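Local coordinates for acetylserotonin O-methyltransferase (Homo sapiens, PDB 4A6E), which catalyses the transfer of a methyl group from S-adenosyl-L-methionine to N-acetylserotonin, giving melatonin, at residues Ser284-Asp289 and Glu311-His316; Leu254-Asp259 and Val305-Gln310; Val33-Ala38 and Tyr93-Ser98. One frame throughout, in Å; residues are numbered along the deposited sequence.

Contact 1: Ser284-Asp289 and Glu311-His316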
loop_
_atom_site.group_PDB
_atom_site.type_symbol
_atom_site.label_atom_id
_atom_site.label_comp_id
_atom_site.label_asym_id
_atom_site.label_seq_id
_atom_site.Cartn_x
_atom_site.Cartn_y
_atom_site.Cartn_z
ATOM N N SER A 284 -15.765 14.914 -3.604
ATOM C CA SER A 284 -15.220 14.859 -2.244
ATOM C C SER A 284 -14.550 16.227 -1.978
ATOM O O SER A 284 -13.481 16.525 -2.518
ATOM C CB SER A 284 -14.218 13.715 -2.088
ATOM O OG SER A 284 -13.889 13.513 -0.721
ATOM N N LEU A 285 -15.216 17.073 -1.198
ATOM C CA LEU A 285 -14.713 18.410 -0.905
ATOM C C LEU A 285 -13.482 18.391 -0.008
ATOM O O LEU A 285 -13.453 17.692 1.005
ATOM C CB LEU A 285 -15.800 19.321 -0.299
ATOM C CG LEU A 285 -17.053 19.614 -1.140
ATOM C CD1 LEU A 285 -18.110 20.321 -0.288
ATOM C CD2 LEU A 285 -16.724 20.446 -2.375
ATOM N N LEU A 286 -12.492 19.193 -0.375
ATOM C CA LEU A 286 -11.244 19.384 0.340
ATOM C C LEU A 286 -11.443 20.507 1.348
ATOM O O LEU A 286 -12.139 21.479 1.040
ATOM C CB LEU A 286 -10.192 19.801 -0.707
ATOM C CG LEU A 286 -8.731 19.355 -0.602
ATOM C CD1 LEU A 286 -8.593 17.865 -0.328
ATOM C CD2 LEU A 286 -8.009 19.696 -1.883
ATOM N N ASP A 287 -10.853 20.381 2.556
ATOM C CA ASP A 287 -10.922 21.434 3.579
ATOM C C ASP A 287 -10.246 22.685 2.991
ATOM O O ASP A 287 -9.328 22.560 2.171
ATOM C CB ASP A 287 -10.227 21.008 4.886
ATOM C CG ASP A 287 -10.822 19.812 5.631
ATOM O OD1 ASP A 287 -11.995 19.463 5.367
ATOM O OD2 ASP A 287 -10.125 19.258 6.521
ATOM N N GLU A 288 -10.723 23.875 3.366
ATOM C CA GLU A 288 -10.227 25.147 2.836
ATOM C C GLU A 288 -8.707 25.386 2.824
ATOM O O GLU A 288 -8.214 26.129 1.976
ATOM C CB GLU A 288 -11.007 26.332 3.403
ATOM C CG GLU A 288 -12.396 26.498 2.799
ATOM C CD GLU A 288 -12.532 26.847 1.325
ATOM O OE1 GLU A 288 -11.530 27.267 0.701
ATOM O OE2 GLU A 288 -13.658 26.704 0.797
ATOM N N ASP A 289 -7.973 24.727 3.726
ATOM C CA ASP A 289 -6.514 24.833 3.841
ATOM C C ASP A 289 -5.785 23.718 3.049
ATOM O O ASP A 289 -4.573 23.536 3.188
ATOM C CB ASP A 289 -6.096 24.915 5.332
ATOM C CG ASP A 289 -6.313 23.681 6.210
ATOM O OD1 ASP A 289 -6.786 22.647 5.690
ATOM O OD2 ASP A 289 -5.958 23.737 7.406
ATOM N N GLU A 311 -8.523 17.310 -6.609
ATOM C CA GLU A 311 -9.667 17.534 -5.739
ATOM C C GLU A 311 -9.684 19.041 -5.453
ATOM O O GLU A 311 -8.661 19.727 -5.648
ATOM C CB GLU A 311 -9.640 16.658 -4.470
ATOM C CG GLU A 311 -9.783 15.158 -4.749
ATOM C CD GLU A 311 -10.834 14.654 -5.731
ATOM O OE1 GLU A 311 -11.911 15.283 -5.860
ATOM O OE2 GLU A 311 -10.599 13.582 -6.331
ATOM N N ARG A 312 -10.870 19.587 -5.132
ATOM C CA ARG A 312 -10.991 21.039 -4.943
ATOM C C ARG A 312 -11.761 21.409 -3.697
ATOM O O ARG A 312 -12.573 20.610 -3.207
ATOM C CB ARG A 312 -11.596 21.701 -6.197
ATOM C CG ARG A 312 -10.759 21.519 -7.471
ATOM C CD ARG A 312 -11.430 22.172 -8.643
ATOM N NE ARG A 312 -10.529 22.333 -9.783
ATOM C CZ ARG A 312 -10.473 21.503 -10.818
ATOM N NH1 ARG A 312 -11.249 20.428 -10.859
ATOM N NH2 ARG A 312 -9.637 21.739 -11.817
ATOM N N THR A 313 -11.482 22.618 -3.175
ATOM C CA THR A 313 -12.123 23.209 -1.985
ATOM C C THR A 313 -13.446 23.879 -2.412
ATOM O O THR A 313 -13.534 24.296 -3.571
ATOM C CB THR A 313 -11.190 24.260 -1.307
ATOM O OG1 THR A 313 -11.015 25.401 -2.155
ATOM C CG2 THR A 313 -9.850 23.686 -0.862
ATOM N N PRO A 314 -14.465 24.046 -1.501
ATOM C CA PRO A 314 -15.722 24.723 -1.898
ATOM C C PRO A 314 -15.554 26.067 -2.616
ATOM O O PRO A 314 -16.260 26.346 -3.590
ATOM C CB PRO A 314 -16.458 24.873 -0.568
ATOM C CG PRO A 314 -16.011 23.684 0.203
ATOM C CD PRO A 314 -14.543 23.614 -0.088
ATOM N N THR A 315 -14.601 26.877 -2.150
ATOM C CA THR A 315 -14.248 28.179 -2.711
ATOM C C THR A 315 -13.796 28.038 -4.168
ATOM O O THR A 315 -14.167 28.860 -5.007
ATOM C CB THR A 315 -13.209 28.816 -1.780
ATOM O OG1 THR A 315 -13.910 29.529 -0.754
ATOM C CG2 THR A 315 -12.195 29.715 -2.508
ATOM N N HIS A 316 -12.995 26.990 -4.454
ATOM C CA HIS A 316 -12.490 26.697 -5.787
ATOM C C HIS A 316 -13.636 26.339 -6.759
ATOM O O HIS A 316 -13.678 26.856 -7.889
ATOM C CB HIS A 316 -11.444 25.594 -5.706
ATOM C CG HIS A 316 -10.601 25.469 -6.930
ATOM N ND1 HIS A 316 -9.520 24.606 -6.962
ATOM C CD2 HIS A 316 -10.696 26.109 -8.125
ATOM C CE1 HIS A 316 -8.999 24.741 -8.171
ATOM N NE2 HIS A 316 -9.679 25.635 -8.908
HETATM O O HOH W 1 -13.131 17.573 -4.895
HETATM O O HOH W 2 -14.186 13.923 -5.660
#

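Contact 2: Leu254-Asp259 and Val305-Gln310. With ASE (N-acetyl serotonin), chain D; SAM (S-adenosylmethionine), chain C.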
loop_
_atom_site.group_PDB
_atom_site.type_symbol
_atom_site.label_atom_id
_atom_site.label_comp_id
_atom_site.label_asym_id
_atom_site.label_seq_id
_atom_site.Cartn_x
_atom_site.Cartn_y
_atom_site.Cartn_z
ATOM N N LEU A 254 -15.705 16.810 -12.858
ATOM C CA LEU A 254 -14.793 17.961 -12.684
ATOM C C LEU A 254 -13.399 17.626 -12.141
ATOM O O LEU A 254 -12.412 18.201 -12.609
ATOM C CB LEU A 254 -15.444 19.153 -11.934
ATOM C CG LEU A 254 -16.755 19.749 -12.511
ATOM C CD1 LEU A 254 -17.331 20.850 -11.583
ATOM C CD2 LEU A 254 -16.546 20.302 -13.908
ATOM N N HIS A 255 -13.311 16.639 -11.230
ATOM C CA HIS A 255 -12.038 16.198 -10.658
ATOM C C HIS A 255 -11.083 15.521 -11.678
ATOM O O HIS A 255 -9.911 15.346 -11.360
ATOM C CB HIS A 255 -12.244 15.369 -9.368
ATOM C CG HIS A 255 -12.594 13.922 -9.578
ATOM N ND1 HIS A 255 -12.227 12.947 -8.658
ATOM C CD2 HIS A 255 -13.274 13.324 -10.584
ATOM C CE1 HIS A 255 -12.682 11.799 -9.141
ATOM N NE2 HIS A 255 -13.322 11.974 -10.294
ATOM N N ASP A 256 -11.562 15.174 -12.893
ATOM C CA ASP A 256 -10.730 14.515 -13.910
ATOM C C ASP A 256 -9.971 15.529 -14.732
ATOM O O ASP A 256 -9.026 15.164 -15.444
ATOM C CB ASP A 256 -11.598 13.718 -14.905
ATOM C CG ASP A 256 -12.404 12.545 -14.388
ATOM O OD1 ASP A 256 -12.092 12.050 -13.285
ATOM O OD2 ASP A 256 -13.295 12.060 -15.133
ATOM N N TRP A 257 -10.441 16.784 -14.721
ATOM C CA TRP A 257 -9.915 17.813 -15.599
ATOM C C TRP A 257 -9.345 19.043 -14.943
ATOM O O TRP A 257 -9.690 19.387 -13.807
ATOM C CB TRP A 257 -10.994 18.226 -16.596
ATOM C CG TRP A 257 -11.751 17.085 -17.217
ATOM C CD1 TRP A 257 -13.045 16.728 -16.956
ATOM C CD2 TRP A 257 -11.279 16.181 -18.234
ATOM N NE1 TRP A 257 -13.407 15.656 -17.742
ATOM C CE2 TRP A 257 -12.349 15.309 -18.548
ATOM C CE3 TRP A 257 -10.061 16.036 -18.930
ATOM C CZ2 TRP A 257 -12.232 14.296 -19.520
ATOM C CZ3 TRP A 257 -9.945 15.031 -19.891
ATOM C CH2 TRP A 257 -11.020 14.178 -20.179
ATOM N N ALA A 258 -8.475 19.727 -15.698
ATOM C CA ALA A 258 -7.847 20.983 -15.299
ATOM C C ALA A 258 -8.883 22.155 -15.401
ATOM O O ALA A 258 -9.888 22.050 -16.134
ATOM C CB ALA A 258 -6.638 21.235 -16.182
ATOM N N ASP A 259 -8.637 23.265 -14.658
ATOM C CA ASP A 259 -9.535 24.438 -14.606
ATOM C C ASP A 259 -10.139 24.891 -15.938
ATOM O O ASP A 259 -11.356 25.068 -16.020
ATOM C CB ASP A 259 -8.908 25.610 -13.823
ATOM C CG ASP A 259 -9.003 25.549 -12.298
ATOM O OD1 ASP A 259 -9.011 24.425 -11.736
ATOM O OD2 ASP A 259 -9.013 26.625 -11.664
ATOM N N VAL A 305 -1.960 11.116 -10.706
ATOM C CA VAL A 305 -1.512 9.824 -11.202
ATOM C C VAL A 305 -2.484 9.202 -12.262
ATOM O O VAL A 305 -2.015 8.637 -13.254
ATOM C CB VAL A 305 -1.301 8.961 -9.915
ATOM C CG1 VAL A 305 -1.911 7.572 -9.990
ATOM C CG2 VAL A 305 0.152 8.924 -9.488
ATOM N N GLN A 306 -3.814 9.328 -12.068
ATOM C CA GLN A 306 -4.823 8.703 -12.935
ATOM C C GLN A 306 -5.598 9.568 -13.946
ATOM O O GLN A 306 -6.170 9.009 -14.880
ATOM C CB GLN A 306 -5.797 7.835 -12.113
ATOM C CG GLN A 306 -5.240 6.461 -11.747
ATOM C CD GLN A 306 -6.357 5.457 -11.603
ATOM O OE1 GLN A 306 -6.726 4.768 -12.550
ATOM N NE2 GLN A 306 -6.960 5.381 -10.431
ATOM N N THR A 307 -5.701 10.893 -13.734
ATOM C CA THR A 307 -6.444 11.775 -14.643
ATOM C C THR A 307 -5.614 13.016 -14.994
ATOM O O THR A 307 -4.386 12.952 -14.996
ATOM C CB THR A 307 -7.831 12.126 -14.069
ATOM O OG1 THR A 307 -7.664 12.976 -12.932
ATOM C CG2 THR A 307 -8.694 10.896 -13.733
ATOM N N GLU A 308 -6.292 14.142 -15.296
ATOM C CA GLU A 308 -5.693 15.445 -15.610
ATOM C C GLU A 308 -6.094 16.512 -14.565
ATOM O O GLU A 308 -5.671 17.670 -14.690
ATOM C CB GLU A 308 -6.167 15.917 -16.990
ATOM C CG GLU A 308 -5.329 15.455 -18.171
ATOM C CD GLU A 308 -5.981 15.646 -19.529
ATOM O OE1 GLU A 308 -6.800 16.589 -19.678
ATOM O OE2 GLU A 308 -5.654 14.857 -20.451
ATOM N N GLY A 309 -6.877 16.108 -13.551
ATOM C CA GLY A 309 -7.411 17.004 -12.536
ATOM C C GLY A 309 -6.808 16.942 -11.152
ATOM O O GLY A 309 -5.622 16.644 -10.986
ATOM N N GLN A 310 -7.641 17.255 -10.153
ATOM C CA GLN A 310 -7.328 17.324 -8.723
ATOM C C GLN A 310 -8.633 17.380 -7.933
ATOM O O GLN A 310 -9.718 17.541 -8.512
ATOM C CB GLN A 310 -6.550 18.629 -8.418
ATOM C CG GLN A 310 -7.324 19.877 -8.808
ATOM C CD GLN A 310 -6.676 21.168 -8.447
ATOM O OE1 GLN A 310 -6.435 22.002 -9.320
ATOM N NE2 GLN A 310 -6.566 21.445 -7.149
HETATM C C1 ASE D . -12.136 8.882 -11.710
HETATM C C2 ASE D . -12.542 8.281 -10.520
HETATM C C3 ASE D . -11.730 7.223 -10.065
HETATM C C4 ASE D . -10.993 8.488 -12.465
HETATM C C5 ASE D . -10.193 7.445 -11.988
HETATM C C6 ASE D . -10.531 6.789 -10.790
HETATM C C7 ASE D . -11.809 6.354 -8.875
HETATM C C8 ASE D . -10.731 5.507 -8.915
HETATM N N9 ASE D . -9.953 5.735 -10.051
HETATM O O10 ASE D . -12.855 9.921 -12.158
HETATM C C11 ASE D . -12.851 6.542 -7.818
HETATM C C12 ASE D . -12.201 7.547 -6.774
HETATM N N13 ASE D . -11.157 6.846 -5.993
HETATM C C14 ASE D . -9.829 7.309 -5.970
HETATM C C15 ASE D . -8.804 6.501 -5.173
HETATM O O16 ASE D . -9.434 8.357 -6.581
HETATM N N SAM C . -20.499 9.848 -12.614
HETATM C CA SAM C . -19.919 8.474 -12.423
HETATM C C SAM C . -19.484 8.181 -10.986
HETATM O O SAM C . -19.148 9.098 -10.212
HETATM O OXT SAM C . -19.452 6.985 -10.594
HETATM C CB SAM C . -18.800 8.162 -13.387
HETATM C CG SAM C . -17.601 9.034 -12.998
HETATM S SD SAM C . -16.130 8.802 -14.056
HETATM C CE SAM C . -14.966 9.548 -13.049
HETATM C "C5'" SAM C . -16.199 10.088 -15.334
HETATM C "C4'" SAM C . -17.230 9.739 -16.406
HETATM O "O4'" SAM C . -17.144 10.767 -17.427
HETATM C "C3'" SAM C . -16.890 8.372 -17.043
HETATM O "O3'" SAM C . -18.095 7.640 -17.042
HETATM C "C2'" SAM C . -16.361 8.734 -18.475
HETATM O "O2'" SAM C . -16.764 7.779 -19.458
HETATM C "C1'" SAM C . -17.153 10.054 -18.710
HETATM N N9 SAM C . -16.633 10.946 -19.736
HETATM C C8 SAM C . -15.330 11.348 -19.878
HETATM N N7 SAM C . -15.236 12.151 -20.911
HETATM C C5 SAM C . -16.456 12.356 -21.487
HETATM C C6 SAM C . -16.925 13.139 -22.578
HETATM N N6 SAM C . -16.092 13.940 -23.307
HETATM N N1 SAM C . -18.228 13.073 -22.862
HETATM C C2 SAM C . -19.080 12.277 -22.129
HETATM N N3 SAM C . -18.710 11.552 -21.066
HETATM C C4 SAM C . -17.396 11.572 -20.723
#

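Contact 3: Val33-Ala38 and Tyr93-Ser98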
loop_
_atom_site.group_PDB
_atom_site.type_symbol
_atom_site.label_atom_id
_atom_site.label_comp_id
_atom_site.label_asym_id
_atom_site.label_seq_id
_atom_site.Cartn_x
_atom_site.Cartn_y
_atom_site.Cartn_z
ATOM N N VAL A 33 -12.372 -15.309 -1.867
ATOM C CA VAL A 33 -12.433 -16.003 -0.578
ATOM C C VAL A 33 -13.701 -15.675 0.245
ATOM O O VAL A 33 -14.255 -16.572 0.881
ATOM C CB VAL A 33 -11.105 -16.143 0.258
ATOM C CG1 VAL A 33 -9.850 -15.981 -0.595
ATOM C CG2 VAL A 33 -11.059 -15.230 1.478
ATOM N N PHE A 34 -14.191 -14.424 0.174
ATOM C CA PHE A 34 -15.406 -13.991 0.884
ATOM C C PHE A 34 -16.701 -14.589 0.324
ATOM O O PHE A 34 -17.588 -14.945 1.101
ATOM C CB PHE A 34 -15.493 -12.461 0.960
ATOM C CG PHE A 34 -14.247 -11.824 1.526
ATOM C CD1 PHE A 34 -13.855 -12.065 2.842
ATOM C CD2 PHE A 34 -13.450 -11.001 0.737
ATOM C CE1 PHE A 34 -12.685 -11.497 3.358
ATOM C CE2 PHE A 34 -12.292 -10.417 1.261
ATOM C CZ PHE A 34 -11.905 -10.687 2.563
ATOM N N ASP A 35 -16.804 -14.701 -1.020
ATOM C CA ASP A 35 -17.951 -15.287 -1.718
ATOM C C ASP A 35 -18.087 -16.777 -1.422
ATOM O O ASP A 35 -19.206 -17.243 -1.202
ATOM C CB ASP A 35 -17.839 -15.068 -3.224
ATOM C CG ASP A 35 -18.260 -13.691 -3.691
ATOM O OD1 ASP A 35 -19.067 -13.030 -2.974
ATOM O OD2 ASP A 35 -17.860 -13.303 -4.810
ATOM N N LEU A 36 -16.942 -17.513 -1.404
ATOM C CA LEU A 36 -16.872 -18.945 -1.115
ATOM C C LEU A 36 -17.357 -19.239 0.311
ATOM O O LEU A 36 -18.019 -20.267 0.535
ATOM C CB LEU A 36 -15.426 -19.462 -1.300
ATOM C CG LEU A 36 -15.217 -20.974 -1.199
ATOM C CD1 LEU A 36 -15.647 -21.674 -2.472
ATOM C CD2 LEU A 36 -13.781 -21.288 -0.932
ATOM N N LEU A 37 -17.008 -18.331 1.265
ATOM C CA LEU A 37 -17.406 -18.420 2.674
ATOM C C LEU A 37 -18.913 -18.170 2.848
ATOM O O LEU A 37 -19.549 -18.810 3.692
ATOM C CB LEU A 37 -16.585 -17.462 3.557
ATOM C CG LEU A 37 -15.118 -17.824 3.809
ATOM C CD1 LEU A 37 -14.455 -16.761 4.628
ATOM C CD2 LEU A 37 -14.964 -19.171 4.493
ATOM N N ALA A 38 -19.472 -17.242 2.041
ATOM C CA ALA A 38 -20.898 -16.897 2.021
ATOM C C ALA A 38 -21.716 -18.016 1.354
ATOM O O ALA A 38 -22.845 -18.264 1.771
ATOM C CB ALA A 38 -21.107 -15.587 1.290
ATOM N N TYR A 93 -19.736 -5.702 2.740
ATOM C CA TYR A 93 -18.930 -5.030 1.718
ATOM C C TYR A 93 -18.056 -5.881 0.800
ATOM O O TYR A 93 -17.563 -5.366 -0.207
ATOM C CB TYR A 93 -18.065 -3.940 2.379
ATOM C CG TYR A 93 -18.834 -2.978 3.258
ATOM C CD1 TYR A 93 -19.725 -2.052 2.705
ATOM C CD2 TYR A 93 -18.681 -2.994 4.642
ATOM C CE1 TYR A 93 -20.454 -1.179 3.513
ATOM C CE2 TYR A 93 -19.390 -2.107 5.457
ATOM C CZ TYR A 93 -20.280 -1.208 4.888
ATOM O OH TYR A 93 -20.981 -0.341 5.688
ATOM N N LEU A 94 -17.795 -7.142 1.154
ATOM C CA LEU A 94 -16.878 -7.940 0.336
ATOM C C LEU A 94 -17.505 -9.170 -0.352
ATOM O O LEU A 94 -16.791 -10.007 -0.908
ATOM C CB LEU A 94 -15.610 -8.277 1.147
ATOM C CG LEU A 94 -14.909 -7.090 1.843
ATOM C CD1 LEU A 94 -13.928 -7.557 2.908
ATOM C CD2 LEU A 94 -14.250 -6.183 0.840
ATOM N N THR A 95 -18.849 -9.237 -0.354
ATOM C CA THR A 95 -19.643 -10.299 -0.971
ATOM C C THR A 95 -20.282 -9.744 -2.254
ATOM O O THR A 95 -20.962 -8.719 -2.193
ATOM C CB THR A 95 -20.652 -10.830 0.064
ATOM O OG1 THR A 95 -19.964 -11.703 0.972
ATOM C CG2 THR A 95 -21.821 -11.559 -0.568
ATOM N N THR A 96 -20.073 -10.419 -3.409
ATOM C CA THR A 96 -20.646 -9.986 -4.693
ATOM C C THR A 96 -22.178 -9.911 -4.663
ATOM O O THR A 96 -22.744 -9.003 -5.277
ATOM C CB THR A 96 -20.048 -10.723 -5.906
ATOM O OG1 THR A 96 -20.158 -12.124 -5.706
ATOM C CG2 THR A 96 -18.585 -10.360 -6.154
ATOM N N VAL A 97 -22.839 -10.801 -3.878
ATOM C CA VAL A 97 -24.295 -10.799 -3.732
ATOM C C VAL A 97 -24.825 -9.588 -2.931
ATOM O O VAL A 97 -25.946 -9.149 -3.189
ATOM C CB VAL A 97 -24.886 -12.166 -3.273
ATOM C CG1 VAL A 97 -25.159 -12.206 -1.772
ATOM C CG2 VAL A 97 -26.153 -12.504 -4.050
ATOM N N SER A 98 -24.027 -9.048 -1.981
ATOM C CA SER A 98 -24.442 -7.915 -1.152
ATOM C C SER A 98 -24.703 -6.668 -1.987
ATOM O O SER A 98 -23.927 -6.386 -2.908
ATOM C CB SER A 98 -23.401 -7.611 -0.080
ATOM O OG SER A 98 -23.800 -6.525 0.739
#

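Contact 1: Ser284-Asp289 and Glu311-His316
The start of helix 314-323, in the methyltransferase domain with its Rossmann-like fold, is where Glu-288 meets Thr-313 and Thr-315. Thr-313 is the N-cap. Its OG1 takes a weak capping bond from His-316 N and makes a weak hydrogen bond of 3.5 Å to Glu-288 OE1. The side chain of Glu-288 bends at chi2 (-65°), which brings its carboxylate back to the helix end. There Glu-288 OE2 accepts from Thr-315 N over 3.1 Å, through its syn lone pair, with 150° at the hydrogen. Pro-314 CD lies against the same OE2. A carboxylate in this place faces the positive end of the helix dipole, which would favour its charged form.

Earlier in both segments, Leu-286 N gives a nearly straight bond (169°) of 3.2 Å to Arg-312 O. Leu-286 O answers with a CA-H...O contact to Thr-313 CA. The side chain of Leu-286 reaches back, CD2 lying 3.8 Å from Glu-311 O. Leu-285 CD1 touches Pro-314 CG at 4.0 Å.

Two waters join Ser-284 to Glu-311. One bonds to Ser-284 O, Glu-311 OE1 and Arg-312 N; the other to Ser-284 N and the same OE1. The second oxygen of Glu-311, OE2, is probably hydrogen-bonded to ND1 of His-255, the inferred catalytic residue, so Glu-311 is placed as its second shell. Arg-312 forms a salt bridge to Asp-259.

Around the contact, Leu-286 and Glu-311 pack on Thr-296 of helix 294-306, while Leu-285 and Pro-314 rest on Phe-331 of strand 329-332.

Contact 2: Leu254-Asp259 and Val305-Gln310
The indole of Trp-257 meets Glu-308 at its edge: Glu-308 OE1 lies in the ring plane, 3.4 Å from Trp-257 CE3. The carboxylate is turned 70° from the ring. SAM N7 lies at the edge too, near Trp-257 CZ2, and Asp-256 CB lies above one face, toward its rim. The His-255 ring has SAM CE near its plane, at the edge.

The backbones are tied by Glu-308 N, which bonds to Asp-256 O at 2.9 Å. Thr-307 forms an ST turn: its OG1 accepts from Gly-309 N at 3.3 Å and also bonds to Met-303 O in helix 294-306. Thr-307 CG2 touches both Asp-256 OD1 and C4 of N-acetyl serotonin, 3.6 Å from each. With an alanine here, Gly-309 N would probably lose its acceptor and the turn its hold on the helix, while a gap would be likely to open beside the substrate ring.

Substrate O10 is hydrogen-bonded to His-255 NE2 at 2.8 Å and to Asp-256 OD1 at 2.5 Å. Two side chains thus hold the hydroxyl that is to be methylated, which fits the inferred proton donor/acceptor role of His-255.

Contact 3: Val33-Ala38 and Tyr93-Ser98
Phe-34 lies alongside Leu-94, both side chains pointing the same way. From the root outward, Phe-34 CB sits 3.3 Å from Leu-94 O. Phe-34 CG comes next, 3.8 Å from Leu-94 CB. The leucine meets one face of the ring, with Phe-34 CD2 at 3.5 Å from Leu-94 CB. Towards the tip, Phe-34 CE2 and CZ each lie 3.7 Å from Leu-94 CD1. Leu-94 CD1 stands over that face, 3.9 Å from the centroid of the Phe-34 ring and 20° off the normal, in a CH-pi contact. Ala-28 of helix 7-31 and Leu-73 of strand 73-78 also touch Phe-34.

The contact belongs to the dimerisation domain, a member of the helix-turn-helix clan. It fastens the short helix 33-39 to the loop that leads from helix 88-93 to helix 103-117.

One residue on, the chemistry turns polar. The carboxylate of Asp-35 takes two bonds from Thr-96. Asp-35 OD1 accepts from Thr-96 N at 2.8 Å, on its syn lone pair, with 156° at the hydrogen. Asp-35 OD2 accepts from Thr-96 OG1 at 2.7 Å, met from above the carboxylate plane. Thr-96 OG1 sits between its own N and carbonyl carbon (chi1 54°), which sets the hydroxyl on the same carboxylate as the amide. Ala-38 CB faces Thr-95 further along the helix. Leu-94 also packs on Leu-12 of the second subunit, and Tyr-93 OH bonds to Asp-6 of that subunit.

In the fold
Contacts 1 and 2 adjoin, their centres 14 Å apart, and their segments alternate along the chain. Both use the turn between helix 294-306 and helix 314-323. A salt bridge and a probable hydrogen bond join them. Contact 1 is mostly buried, with one backbone bond, two bridging waters and a carboxylate at a helix start. Contact 2 is partly buried and faces substrate and cofactor. Contact 3, also partly buried, belongs to the dimerisation domain, on the other side of the chain's centre. Its nearest atoms are about 17 Å from contact 1. It pairs an apolar inner half with an aspartate bonded to a threonine at the surface, away from the annotated sites.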